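Local coordinates for protein amino acid amide racemase (Ochrobactrum anthropi, PDB 6GIO) that binds pyridoxal-5'-phosphate and is a racemase built on the class-III aminotransferase fold, at residues C[129-134]-C[197-202]; C[165-170]-C[180-185]; C[172-177]-C[356-361]. One frame throughout, in Å; residues are numbered along the deposited sequence.

Interaction 1. Residues C[129-134]-C[197-202]; sequences RSRIIS and EQVAAV
Q198 OE1 accepts two hydrogen bonds from R131. R131 NH2 lies 2.7 Å from Q198 OE1 and R131 NE 2.8 Å from it. The two side chains run side by side in the same direction. The guanidinium and amide planes are only 8° apart, so both donors reach the oxygen within the plane of the guanidinium. This double grip fixes the rotation of both flat groups. The R131 side chain starts with CG beside its backbone N, anti to the carbonyl carbon (chi1 -64°), and Q198 O lies close to CB and CG. The same Q198 O accepts R131 N at 2.9 Å.

R129, in the loop before the strand, also binds. Its NH1 gives a bond to V199 O at 2.8 Å, close to the guanidinium plane. E197 O lies over one face of that group. R129 NH2 has a further partner in H231 O.

Backbone bonds join the strands. A200 N meets R131 O at 2.8 Å, and I133 N meets A201 O at 3.0 Å. A201 N is buried without a partner. R131 pairs with V199 and I133 with V202, so 199-202 takes one residue more than 131-133 over the same span, as in a beta bulge.

I133 CD1 packs on V199 CG1 at 3.6 Å, the two side chains crossing at about a right angle. I133 and V202 also touch on this face, where L186 and F190 of helix 179-191 cover I133. I132 and A201 lie on the other face, where I132 CD1 meets A201 CB. It also touches A200 CB, and helix 112-127 packs against both alanines. The strands run parallel, at 20°, as neighbours in the mixed seven-stranded sheet of the large domain, characteristic of the PLP-dependent aminotransferase fold.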
# COMPACT_ATOMS: atom_id res chain seq x y z
N ARG C 129 -24.73 -5.35 -5.33
CA ARG C 129 -24.73 -5.26 -6.77
C ARG C 129 -23.30 -5.53 -7.27
O ARG C 129 -22.36 -5.16 -6.65
CB ARG C 129 -25.18 -3.87 -7.16
CG ARG C 129 -26.53 -3.44 -6.60
CD ARG C 129 -26.75 -2.02 -7.03
NE ARG C 129 -28.03 -1.46 -6.66
CZ ARG C 129 -28.56 -0.38 -7.21
NH1 ARG C 129 -27.93 0.26 -8.20
NH2 ARG C 129 -29.74 0.04 -6.79
N SER C 130 -23.16 -6.17 -8.42
CA SER C 130 -21.89 -6.69 -8.86
C SER C 130 -21.26 -5.91 -10.00
O SER C 130 -20.06 -6.07 -10.27
CB SER C 130 -22.10 -8.17 -9.29
OG SER C 130 -23.12 -8.25 -10.31
N ARG C 131 -22.06 -5.10 -10.68
CA ARG C 131 -21.61 -4.39 -11.86
C ARG C 131 -21.03 -3.00 -11.54
O ARG C 131 -21.46 -2.32 -10.58
CB ARG C 131 -22.76 -4.24 -12.85
CG ARG C 131 -23.27 -5.57 -13.39
CD ARG C 131 -24.38 -5.28 -14.39
NE ARG C 131 -25.26 -6.43 -14.65
CZ ARG C 131 -25.09 -7.30 -15.63
NH1 ARG C 131 -24.05 -7.23 -16.47
NH2 ARG C 131 -25.98 -8.28 -15.76
N ILE C 132 -20.04 -2.61 -12.35
CA ILE C 132 -19.31 -1.35 -12.17
C ILE C 132 -19.22 -0.56 -13.48
O ILE C 132 -18.93 -1.14 -14.50
CB ILE C 132 -17.87 -1.61 -11.61
CG1 ILE C 132 -17.92 -2.18 -10.19
CG2 ILE C 132 -17.04 -0.32 -11.63
CD1 ILE C 132 -18.56 -1.29 -9.14
N ILE C 133 -19.43 0.75 -13.43
CA ILE C 133 -19.25 1.60 -14.62
C ILE C 133 -17.90 2.30 -14.48
O ILE C 133 -17.61 2.90 -13.48
CB ILE C 133 -20.41 2.59 -14.84
CG1 ILE C 133 -21.72 1.81 -15.02
CG2 ILE C 133 -20.17 3.46 -16.09
CD1 ILE C 133 -22.96 2.61 -14.67
N SER C 134 -17.09 2.20 -15.51
CA SER C 134 -15.82 2.88 -15.57
C SER C 134 -15.56 3.50 -16.99
O SER C 134 -16.37 3.35 -17.90
CB SER C 134 -14.77 1.85 -15.24
OG SER C 134 -13.50 2.42 -15.24
N GLU C 197 -30.00 -1.33 -11.90
CA GLU C 197 -30.17 -1.81 -10.52
C GLU C 197 -29.18 -2.93 -10.16
O GLU C 197 -29.12 -3.37 -9.01
CB GLU C 197 -31.63 -2.21 -10.23
CG GLU C 197 -32.06 -3.53 -10.86
CD GLU C 197 -32.39 -3.48 -12.38
OE1 GLU C 197 -32.35 -2.41 -13.05
OE2 GLU C 197 -32.71 -4.58 -12.91
N GLN C 198 -28.38 -3.37 -11.13
CA GLN C 198 -27.31 -4.34 -10.84
C GLN C 198 -25.93 -3.67 -10.76
O GLN C 198 -24.89 -4.33 -10.59
CB GLN C 198 -27.30 -5.46 -11.89
CG GLN C 198 -28.53 -6.35 -11.85
CD GLN C 198 -28.56 -7.39 -12.95
OE1 GLN C 198 -27.63 -7.51 -13.76
NE2 GLN C 198 -29.64 -8.14 -13.00
N VAL C 199 -25.93 -2.35 -10.88
CA VAL C 199 -24.71 -1.58 -10.88
C VAL C 199 -24.50 -0.95 -9.52
O VAL C 199 -25.33 -0.12 -9.06
CB VAL C 199 -24.73 -0.47 -11.96
CG1 VAL C 199 -23.40 0.30 -11.90
CG2 VAL C 199 -24.97 -1.05 -13.33
N ALA C 200 -23.41 -1.38 -8.87
CA ALA C 200 -23.03 -0.88 -7.54
C ALA C 200 -22.67 0.62 -7.58
O ALA C 200 -23.13 1.43 -6.76
CB ALA C 200 -21.82 -1.64 -7.01
N ALA C 201 -21.80 0.95 -8.54
CA ALA C 201 -21.13 2.23 -8.57
C ALA C 201 -20.64 2.61 -9.95
O ALA C 201 -20.39 1.74 -10.79
CB ALA C 201 -19.94 2.15 -7.65
N VAL C 202 -20.45 3.91 -10.15
CA VAL C 202 -19.76 4.45 -11.34
C VAL C 202 -18.55 5.12 -10.80
O VAL C 202 -18.66 5.88 -9.82
CB VAL C 202 -20.62 5.46 -12.16
CG1 VAL C 202 -21.29 6.50 -11.28
CG2 VAL C 202 -19.82 6.14 -13.26

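Interaction 2. Residues C[165-170]-C[180-185]; sequences LLLPYP and EAVLEL
V182 points its two methyls at the backbone of P168 and the ring of P170. Its CG1 and CG2 each lie 3.5 Å from P168 O, so the fork of the valine straddles that carbonyl oxygen. CG1 is anti to the backbone N of V182 (chi1 171°), which leaves CG2 beside that N. CG2 is the branch that reaches the proline rings. It comes 4.2 Å from P170 CG, with the P170 and V182 side chains crossing at about a right angle. It also meets P168 CB at 4.3 Å. CG1 faces the strand instead and touches L167 CB at 4.4 Å.

L185 lies one turn further along the helix. Its CG is anti to the backbone N (chi1 -177°). From there CD2 reaches P168 CD at 4.0 Å, and the leucine crosses the proline at about a right angle. L185 CG also packs on L167 CD2 at 4.3 Å. L167 and P168 therefore both meet V182 and L185, the two helix residues three apart that face them. The side-chain contacts are all apolar, and no hydrogen bond joins the two segments.

Other parts of the chain complete the packing. F220 of helix 220-229 packs on both P170 and V182. L186 of helix 179-191 and I133 of strand 131-135 also touch L167.

The prolines at 168 and 170 belong to the extended chain that leaves strand 164-167. The helix packs back over this exit and the end of the strand. Helix 179-191 links strand 164-167 to the parallel strand 199-204 of the same sheet, with strand 131-135 between them. This is a beta-alpha-beta crossover, a building unit of the alpha/beta large domain of PLP-dependent aminotransferase folds.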
# COMPACT_ATOMS: atom_id res chain seq x y z
N LEU C 165 -18.58 -2.23 -17.16
CA LEU C 165 -19.00 -1.53 -18.36
C LEU C 165 -18.04 -0.40 -18.56
O LEU C 165 -18.01 0.51 -17.72
CB LEU C 165 -20.43 -0.97 -18.18
CG LEU C 165 -21.00 -0.17 -19.38
CD1 LEU C 165 -20.80 -0.95 -20.66
CD2 LEU C 165 -22.47 0.21 -19.21
N LEU C 166 -17.23 -0.47 -19.63
CA LEU C 166 -16.30 0.60 -20.05
C LEU C 166 -16.85 1.53 -21.16
O LEU C 166 -17.18 1.09 -22.26
CB LEU C 166 -14.99 0.01 -20.55
CG LEU C 166 -14.08 -0.60 -19.50
CD1 LEU C 166 -12.90 -1.26 -20.22
CD2 LEU C 166 -13.56 0.40 -18.48
N LEU C 167 -16.93 2.83 -20.87
CA LEU C 167 -17.46 3.81 -21.81
C LEU C 167 -16.37 4.72 -22.27
O LEU C 167 -15.45 4.97 -21.50
CB LEU C 167 -18.48 4.68 -21.10
CG LEU C 167 -19.73 4.02 -20.51
CD1 LEU C 167 -20.48 5.03 -19.66
CD2 LEU C 167 -20.61 3.47 -21.61
N PRO C 168 -16.49 5.31 -23.49
CA PRO C 168 -15.56 6.35 -23.88
C PRO C 168 -15.68 7.58 -22.99
O PRO C 168 -16.79 7.95 -22.52
CB PRO C 168 -15.98 6.67 -25.33
CG PRO C 168 -16.78 5.51 -25.80
CD PRO C 168 -17.47 5.02 -24.57
N TYR C 169 -14.53 8.19 -22.72
CA TYR C 169 -14.53 9.49 -22.04
C TYR C 169 -14.55 10.60 -23.12
O TYR C 169 -13.66 10.68 -23.96
CB TYR C 169 -13.32 9.58 -21.09
CG TYR C 169 -13.35 10.64 -20.01
CD1 TYR C 169 -12.97 11.94 -20.28
CD2 TYR C 169 -13.66 10.31 -18.67
CE1 TYR C 169 -12.91 12.90 -19.27
CE2 TYR C 169 -13.59 11.25 -17.66
CZ TYR C 169 -13.23 12.55 -17.97
OH TYR C 169 -13.15 13.51 -16.97
N PRO C 170 -15.59 11.41 -23.13
CA PRO C 170 -15.71 12.43 -24.16
C PRO C 170 -14.57 13.43 -24.11
O PRO C 170 -14.35 14.06 -23.06
CB PRO C 170 -16.98 13.19 -23.80
CG PRO C 170 -17.63 12.44 -22.72
CD PRO C 170 -16.74 11.39 -22.21
N GLU C 180 -23.27 13.80 -25.39
CA GLU C 180 -24.62 13.28 -25.65
C GLU C 180 -24.52 11.83 -26.16
O GLU C 180 -25.38 10.98 -25.84
CB GLU C 180 -25.34 14.18 -26.67
CG GLU C 180 -25.66 15.63 -26.23
CD GLU C 180 -24.43 16.57 -26.04
OE1 GLU C 180 -23.34 16.34 -26.63
OE2 GLU C 180 -24.54 17.57 -25.27
N ALA C 181 -23.48 11.53 -26.94
CA ALA C 181 -23.28 10.21 -27.47
C ALA C 181 -22.94 9.23 -26.36
O ALA C 181 -23.38 8.09 -26.36
CB ALA C 181 -22.20 10.21 -28.54
N VAL C 182 -22.12 9.64 -25.41
CA VAL C 182 -21.74 8.74 -24.34
C VAL C 182 -22.95 8.46 -23.41
O VAL C 182 -23.26 7.31 -23.09
CB VAL C 182 -20.53 9.28 -23.63
CG1 VAL C 182 -20.21 8.49 -22.38
CG2 VAL C 182 -19.35 9.17 -24.61
N LEU C 183 -23.68 9.50 -23.08
CA LEU C 183 -24.89 9.35 -22.27
C LEU C 183 -25.88 8.45 -22.95
O LEU C 183 -26.55 7.64 -22.31
CB LEU C 183 -25.53 10.70 -21.98
CG LEU C 183 -24.68 11.60 -21.11
CD1 LEU C 183 -25.22 13.04 -21.14
CD2 LEU C 183 -24.53 11.05 -19.67
N GLU C 184 -26.02 8.60 -24.27
CA GLU C 184 -26.97 7.78 -25.08
C GLU C 184 -26.57 6.29 -25.00
O GLU C 184 -27.40 5.48 -24.76
CB GLU C 184 -27.10 8.39 -26.49
CG GLU C 184 -27.64 7.46 -27.57
CD GLU C 184 -28.17 8.05 -28.87
OE1 GLU C 184 -27.59 7.82 -29.93
OE2 GLU C 184 -29.18 8.71 -28.83
N LEU C 185 -25.29 6.01 -25.20
CA LEU C 185 -24.72 4.69 -25.12
C LEU C 185 -24.98 4.05 -23.75
O LEU C 185 -25.32 2.88 -23.67
CB LEU C 185 -23.21 4.75 -25.43
CG LEU C 185 -22.42 3.47 -25.47
CD1 LEU C 185 -23.00 2.44 -26.43
CD2 LEU C 185 -21.00 3.77 -25.91

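Interaction 3. Residues C[172-177]-C[356-361]; sequences PFRPRF and DLVSDR
R174 reaches across to D356 with the full length of its side chain. CB leaves the loop, and CG turns beside the backbone N (chi1 -62°). The chain then runs extended to NE. CG passes the neighbouring ring, with R174 CG 4.1 Å from F173 CD2. NE has a further hydrogen-bond partner outside the two segments. CZ stands 3.7 Å from D356 OD2, and the two groups meet tip to tip. NH1 bonds D356 OD2 at 2.8 Å, and NH2 bonds D356 OD1 at 3.1 Å. This is an end-on bidentate salt bridge, with both oxygens met on their syn sides. The planes are 34° apart, so the pair is twisted rather than flat.

The bridge ties the loop before helix 179-191 to strand 352-357 in the second mixed sheet of this class-III aminotransferase fold. R347 of strand 343-349 makes a second salt bridge to D356 OD2, which probably steadies the negative charge. R174 NH2 also bonds R364 O and lies 3.8 Å from V358 CG1. F173 CE2 lies over one face of the R174 guanidinium and 3.6 Å from D356 CG. The same ring meets V358 CG1 at its edge, F173 CE2 standing 4.1 Å from that methyl.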
# COMPACT_ATOMS: atom_id res chain seq x y z
N PRO C 172 -12.89 16.71 -25.81
CA PRO C 172 -13.04 17.85 -26.71
C PRO C 172 -11.94 17.98 -27.80
O PRO C 172 -12.24 18.52 -28.84
CB PRO C 172 -13.00 19.06 -25.78
CG PRO C 172 -13.26 18.53 -24.42
CD PRO C 172 -12.74 17.13 -24.41
N PHE C 173 -10.73 17.51 -27.57
CA PHE C 173 -9.63 17.70 -28.53
C PHE C 173 -9.65 16.64 -29.64
O PHE C 173 -9.28 16.94 -30.76
CB PHE C 173 -8.28 17.69 -27.81
CG PHE C 173 -7.10 18.10 -28.68
CD1 PHE C 173 -6.97 19.40 -29.13
CD2 PHE C 173 -6.11 17.18 -29.02
CE1 PHE C 173 -5.89 19.79 -29.90
CE2 PHE C 173 -5.02 17.55 -29.78
CZ PHE C 173 -4.90 18.87 -30.23
N ARG C 174 -10.08 15.41 -29.34
CA ARG C 174 -10.28 14.37 -30.35
C ARG C 174 -11.71 13.89 -30.25
O ARG C 174 -11.95 12.80 -29.75
CB ARG C 174 -9.31 13.23 -30.14
CG ARG C 174 -7.87 13.70 -30.29
CD ARG C 174 -6.89 12.59 -30.48
NE ARG C 174 -5.57 13.10 -30.84
CZ ARG C 174 -4.71 13.66 -30.00
NH1 ARG C 174 -5.02 13.82 -28.73
NH2 ARG C 174 -3.52 14.09 -30.43
N PRO C 175 -12.67 14.70 -30.73
CA PRO C 175 -14.08 14.52 -30.33
C PRO C 175 -14.84 13.47 -31.14
O PRO C 175 -15.83 13.78 -31.81
CB PRO C 175 -14.66 15.91 -30.54
CG PRO C 175 -13.95 16.38 -31.74
CD PRO C 175 -12.52 15.89 -31.59
N ARG C 176 -14.34 12.23 -31.07
CA ARG C 176 -15.02 11.06 -31.61
C ARG C 176 -16.40 10.85 -30.94
O ARG C 176 -17.36 10.48 -31.60
CB ARG C 176 -14.12 9.83 -31.46
CG ARG C 176 -12.82 9.98 -32.29
CD ARG C 176 -11.89 8.77 -32.25
NE ARG C 176 -12.43 7.66 -33.04
CZ ARG C 176 -11.77 6.55 -33.39
NH1 ARG C 176 -10.49 6.36 -33.04
NH2 ARG C 176 -12.40 5.62 -34.10
N PHE C 177 -16.51 11.17 -29.66
CA PHE C 177 -17.73 10.90 -28.93
C PHE C 177 -18.16 12.11 -28.16
O PHE C 177 -17.46 12.58 -27.28
CB PHE C 177 -17.56 9.69 -27.97
CG PHE C 177 -17.17 8.42 -28.66
CD1 PHE C 177 -18.13 7.59 -29.21
CD2 PHE C 177 -15.84 8.05 -28.77
CE1 PHE C 177 -17.77 6.43 -29.88
CE2 PHE C 177 -15.45 6.89 -29.41
CZ PHE C 177 -16.42 6.07 -29.96
N ASP C 356 -0.56 18.53 -25.40
CA ASP C 356 -0.78 17.47 -26.37
C ASP C 356 0.09 17.67 -27.64
O ASP C 356 -0.09 18.65 -28.38
CB ASP C 356 -2.27 17.46 -26.71
CG ASP C 356 -2.66 16.22 -27.43
OD1 ASP C 356 -1.96 15.87 -28.40
OD2 ASP C 356 -3.63 15.58 -26.98
N LEU C 357 1.06 16.80 -27.86
CA LEU C 357 1.96 16.93 -28.98
C LEU C 357 1.38 16.22 -30.21
O LEU C 357 0.93 15.07 -30.12
CB LEU C 357 3.32 16.32 -28.66
CG LEU C 357 3.96 16.83 -27.39
CD1 LEU C 357 5.28 16.17 -27.17
CD2 LEU C 357 4.16 18.34 -27.44
N VAL C 358 1.38 16.92 -31.34
CA VAL C 358 0.77 16.40 -32.57
C VAL C 358 1.74 16.47 -33.75
O VAL C 358 2.46 17.44 -33.89
CB VAL C 358 -0.50 17.15 -32.93
CG1 VAL C 358 -1.58 16.98 -31.85
CG2 VAL C 358 -0.21 18.64 -33.16
N SER C 359 1.76 15.45 -34.59
CA SER C 359 2.58 15.48 -35.80
C SER C 359 1.90 16.28 -36.90
O SER C 359 2.55 16.63 -37.88
CB SER C 359 2.92 14.06 -36.28
OG SER C 359 1.77 13.29 -36.56
N ASP C 360 0.61 16.58 -36.73
CA ASP C 360 -0.11 17.33 -37.76
C ASP C 360 -1.21 18.15 -37.08
O ASP C 360 -2.05 17.56 -36.37
CB ASP C 360 -0.69 16.34 -38.79
CG ASP C 360 -1.36 17.02 -39.99
OD1 ASP C 360 -2.52 17.52 -39.90
OD2 ASP C 360 -0.68 17.08 -41.02
N ARG C 361 -1.21 19.47 -37.27
CA ARG C 361 -2.16 20.32 -36.59
C ARG C 361 -3.62 20.14 -37.08
O ARG C 361 -4.60 20.34 -36.30
CB ARG C 361 -1.75 21.78 -36.75
CG ARG C 361 -0.52 22.17 -35.97
CD ARG C 361 -0.30 23.69 -35.98
NE ARG C 361 -1.28 24.44 -35.18
CZ ARG C 361 -1.26 24.52 -33.84
NH1 ARG C 361 -0.33 23.88 -33.13
NH2 ARG C 361 -2.17 25.24 -33.21

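Overall arrangement
From the N terminus the chain first enters 129-134, and interaction 1 closes the loop that ends at 197-202. Interaction 2 lies nested inside that loop and closes a short one, from 165-170 to 180-185. The two contacts touch, because strands 131-135 and 164-167 are neighbours in one sheet. Interaction 3 starts at 172-177, within both loops, and closes only at 356-361, so it crosses interactions 1 and 2. F177 links it to interaction 2 by packing on P168, P170 and V182. Interactions 1 and 3 do not touch, their nearest atoms being about 12 Å apart. Together they join one seven-stranded sheet, its helix 179-191 and the second sheet.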